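Local coordinates for protein subtilase cytotoxin subunit A (Escherichia coli, PDB 2IY9) that is the protease subunit of an AB5 toxin, a subtilase-type serine endoprotease that cleaves the host endoplasmic reticulum chaperone BiP and so triggers stress and cell death, at residues F66-F71 against S76-K81. Numbering follows the deposited sequence.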
ATOM      1  N   PHE A  66     -13.507   4.941   9.382  1.00 22.98           N
ATOM      2  CA  PHE A  66     -13.168   6.229   9.995  1.00 23.36           C
ATOM      3  C   PHE A  66     -13.845   7.368   9.220  1.00 23.86           C
ATOM      4  O   PHE A  66     -14.472   8.251   9.804  1.00 24.23           O
ATOM      5  CB  PHE A  66     -11.651   6.429  10.004  1.00 23.59           C
ATOM      6  CG  PHE A  66     -11.207   7.790  10.500  1.00 23.70           C
ATOM      7  CD1 PHE A  66     -11.190   8.079  11.866  1.00 24.23           C
ATOM      8  CD2 PHE A  66     -10.783   8.770   9.605  1.00 25.65           C
ATOM      9  CE1 PHE A  66     -10.771   9.322  12.324  1.00 25.47           C
ATOM     10  CE2 PHE A  66     -10.338  10.030  10.070  1.00 24.94           C
ATOM     11  CZ  PHE A  66     -10.349  10.300  11.419  1.00 25.24           C
ATOM     12  N   ALA A  67     -13.660   7.365   7.906  1.00 24.33           N
ATOM     13  CA  ALA A  67     -14.292   8.325   7.028  1.00 24.60           C
ATOM     14  C   ALA A  67     -14.386   7.745   5.634  1.00 24.94           C
ATOM     15  O   ALA A  67     -13.749   6.744   5.325  1.00 24.33           O
ATOM     16  CB  ALA A  67     -13.505   9.636   6.999  1.00 25.08           C
ATOM     17  N   LYS A  68     -15.191   8.386   4.793  1.00 25.13           N
ATOM     18  CA  LYS A  68     -15.248   8.059   3.374  1.00 25.49           C
ATOM     19  C   LYS A  68     -15.471   9.329   2.563  1.00 25.39           C
ATOM     20  O   LYS A  68     -16.237  10.210   2.973  1.00 25.66           O
ATOM     21  CB  LYS A  68     -16.312   6.993   3.073  1.00 25.26           C
ATOM     22  CG  LYS A  68     -17.759   7.396   3.393  1.00 26.37           C
ATOM     23  CD  LYS A  68     -18.699   6.194   3.283  1.00 25.94           C
ATOM     24  CE  LYS A  68     -20.080   6.539   3.852  1.00 27.27           C
ATOM     25  NZ  LYS A  68     -20.031   6.937   5.303  1.00 29.54           N
ATOM     26  N   PHE A  69     -14.777   9.413   1.432  1.00 25.12           N
ATOM     27  CA  PHE A  69     -14.777  10.595   0.560  1.00 25.83           C
ATOM     28  C   PHE A  69     -14.966  10.203  -0.891  1.00 26.05           C
ATOM     29  O   PHE A  69     -14.570   9.101  -1.300  1.00 25.62           O
ATOM     30  CB  PHE A  69     -13.428  11.314   0.625  1.00 25.53           C
ATOM     31  CG  PHE A  69     -13.092  11.894   1.967  1.00 26.39           C
ATOM     32  CD1 PHE A  69     -13.305  13.248   2.226  1.00 27.81           C
ATOM     33  CD2 PHE A  69     -12.488  11.106   2.955  1.00 27.12           C
ATOM     34  CE1 PHE A  69     -12.966  13.792   3.466  1.00 27.06           C
ATOM     35  CE2 PHE A  69     -12.149  11.647   4.189  1.00 25.71           C
ATOM     36  CZ  PHE A  69     -12.389  12.981   4.444  1.00 26.38           C
ATOM     37  N   SER A  70     -15.532  11.131  -1.672  1.00 26.77           N
ATOM     38  CA  SER A  70     -15.638  10.990  -3.120  1.00 27.19           C
ATOM     39  C   SER A  70     -14.743  11.980  -3.850  1.00 27.85           C
ATOM     40  O   SER A  70     -14.726  13.178  -3.537  1.00 28.03           O
ATOM     41  CB  SER A  70     -17.065  11.228  -3.601  1.00 27.69           C
ATOM     42  OG  SER A  70     -17.121  11.055  -5.011  1.00 26.67           O
ATOM     43  N   PHE A  71     -14.010  11.464  -4.829  1.00 28.18           N
ATOM     44  CA  PHE A  71     -13.295  12.294  -5.783  1.00 28.53           C
ATOM     45  C   PHE A  71     -13.676  11.853  -7.184  1.00 29.08           C
ATOM     46  O   PHE A  71     -12.893  11.937  -8.118  1.00 28.92           O
ATOM     47  CB  PHE A  71     -11.796  12.233  -5.518  1.00 28.23           C
ATOM     48  CG  PHE A  71     -11.430  12.760  -4.168  1.00 27.70           C
ATOM     49  CD1 PHE A  71     -11.291  14.131  -3.961  1.00 27.98           C
ATOM     50  CD2 PHE A  71     -11.283  11.892  -3.081  1.00 28.46           C
ATOM     51  CE1 PHE A  71     -10.987  14.638  -2.704  1.00 26.56           C
ATOM     52  CE2 PHE A  71     -10.975  12.390  -1.812  1.00 27.15           C
ATOM     53  CZ  PHE A  71     -10.834  13.767  -1.623  1.00 27.89           C
ATOM     54  N   SER A  76     -20.132  10.212  -5.330  1.00 29.94           N
ATOM     55  CA  SER A  76     -20.375   9.090  -4.421  1.00 30.06           C
ATOM     56  C   SER A  76     -19.099   8.490  -3.806  1.00 29.87           C
ATOM     57  O   SER A  76     -18.115   8.262  -4.513  1.00 29.64           O
ATOM     58  CB  SER A  76     -21.157   7.991  -5.135  1.00 29.72           C
ATOM     59  OG  SER A  76     -21.380   6.889  -4.275  1.00 30.52           O
ATOM     60  N   PRO A  77     -19.123   8.230  -2.483  1.00 30.00           N
ATOM     61  CA  PRO A  77     -18.010   7.570  -1.800  1.00 29.66           C
ATOM     62  C   PRO A  77     -18.069   6.037  -1.894  1.00 29.41           C
ATOM     63  O   PRO A  77     -17.130   5.352  -1.468  1.00 28.42           O
ATOM     64  CB  PRO A  77     -18.207   8.004  -0.353  1.00 29.58           C
ATOM     65  CG  PRO A  77     -19.683   8.049  -0.202  1.00 29.85           C
ATOM     66  CD  PRO A  77     -20.203   8.578  -1.535  1.00 30.18           C
ATOM     67  N   PHE A  78     -19.162   5.511  -2.456  1.00 29.10           N
ATOM     68  CA  PHE A  78     -19.395   4.071  -2.495  1.00 29.42           C
ATOM     69  C   PHE A  78     -18.936   3.471  -3.823  1.00 29.18           C
ATOM     70  O   PHE A  78     -18.983   4.155  -4.845  1.00 29.06           O
ATOM     71  CB  PHE A  78     -20.884   3.770  -2.281  1.00 29.89           C
ATOM     72  CG  PHE A  78     -21.450   4.388  -1.032  1.00 30.40           C
ATOM     73  CD1 PHE A  78     -21.074   3.916   0.225  1.00 30.45           C
ATOM     74  CD2 PHE A  78     -22.362   5.438  -1.112  1.00 31.19           C
ATOM     75  CE1 PHE A  78     -21.598   4.487   1.390  1.00 31.17           C
ATOM     76  CE2 PHE A  78     -22.893   6.014   0.042  1.00 32.12           C
ATOM     77  CZ  PHE A  78     -22.506   5.536   1.298  1.00 31.41           C
ATOM     78  N   PRO A  79     -18.506   2.191  -3.816  1.00 29.10           N
ATOM     79  CA  PRO A  79     -18.089   1.601  -5.086  1.00 29.65           C
ATOM     80  C   PRO A  79     -19.289   1.326  -5.994  1.00 30.51           C
ATOM     81  O   PRO A  79     -20.402   1.091  -5.505  1.00 29.86           O
ATOM     82  CB  PRO A  79     -17.421   0.289  -4.666  1.00 29.55           C
ATOM     83  CG  PRO A  79     -18.069  -0.070  -3.376  1.00 28.97           C
ATOM     84  CD  PRO A  79     -18.378   1.238  -2.696  1.00 28.95           C
ATOM     85  N   VAL A  80     -19.048   1.373  -7.301  1.00 31.74           N
ATOM     86  CA  VAL A  80     -20.096   1.176  -8.302  1.00 32.97           C
ATOM     87  C   VAL A  80     -19.834  -0.072  -9.141  1.00 34.44           C
ATOM     88  O   VAL A  80     -18.716  -0.610  -9.154  1.00 34.35           O
ATOM     89  CB  VAL A  80     -20.283   2.414  -9.215  1.00 32.95           C
ATOM     90  CG1 VAL A  80     -20.755   3.619  -8.402  1.00 32.90           C
ATOM     91  CG2 VAL A  80     -19.000   2.734  -9.984  1.00 32.61           C
ATOM     92  N   LYS A  81     -20.871  -0.507  -9.851  1.00 35.82           N
ATOM     93  CA  LYS A  81     -20.870  -1.769 -10.579  1.00 37.62           C
ATOM     94  C   LYS A  81     -20.438  -1.624 -12.047  1.00 38.25           C
ATOM     95  O   LYS A  81     -20.611  -2.554 -12.844  1.00 38.88           O
ATOM     96  CB  LYS A  81     -22.273  -2.382 -10.508  1.00 37.96           C
ATOM     97  CG  LYS A  81     -22.297  -3.875 -10.267  1.00 40.27           C
ATOM     98  CD  LYS A  81     -22.614  -4.207  -8.811  1.00 43.08           C
ATOM     99  CE  LYS A  81     -24.115  -4.329  -8.589  1.00 44.93           C
ATOM    100  NZ  LYS A  81     -24.465  -5.161  -7.392  1.00 46.09           N
TER
HETATM  101  O   HOH W   1     -14.867   6.389  -0.389  1.00 26.87           O
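With CG set between backbone N and carbonyl carbon (chi1 63°), Lys-68 runs out over Pro-77 to Phe-78, whose own chi1 of -54° places its ring beside the proline. The aliphatic stem does the touching: Lys-68 CG lies 3.8 Å from Pro-77 CB, and farther out Lys-68 CE reaches Phe-78 CE1 at 3.5 Å, approaching the ring obliquely. Pro-77 CG sits 3.8 Å above one face of that ring, displaced toward the rim. The ammonium group leaves this hydrophobic path, and NZ pairs with Glu-65 in a salt bridge. Strand 65-70 is an outermost strand of the parallel subtilase sheet, bonded along its inner edge to strand 111-116; the loop leading to helix 84-98 folds back over the face that carries Lys-68 and Ser-70, while Phe-71, pointing away, packs on helix 125-134. Ser-70 OG is hydrogen-bonded with Thr-72 OG1; Ser-76 O, 3.0 Å from Ser-70 OG, is at most a weak, competing acceptor. One water sits between the backbones, 2.9 Å from Phe-69 O and 2.7 Å from Pro-77 O, and can donate to either. Within the loop, Phe-78 N donates to Ser-76 OG (3.2 Å, 160°), closing an ST turn around Pro-77.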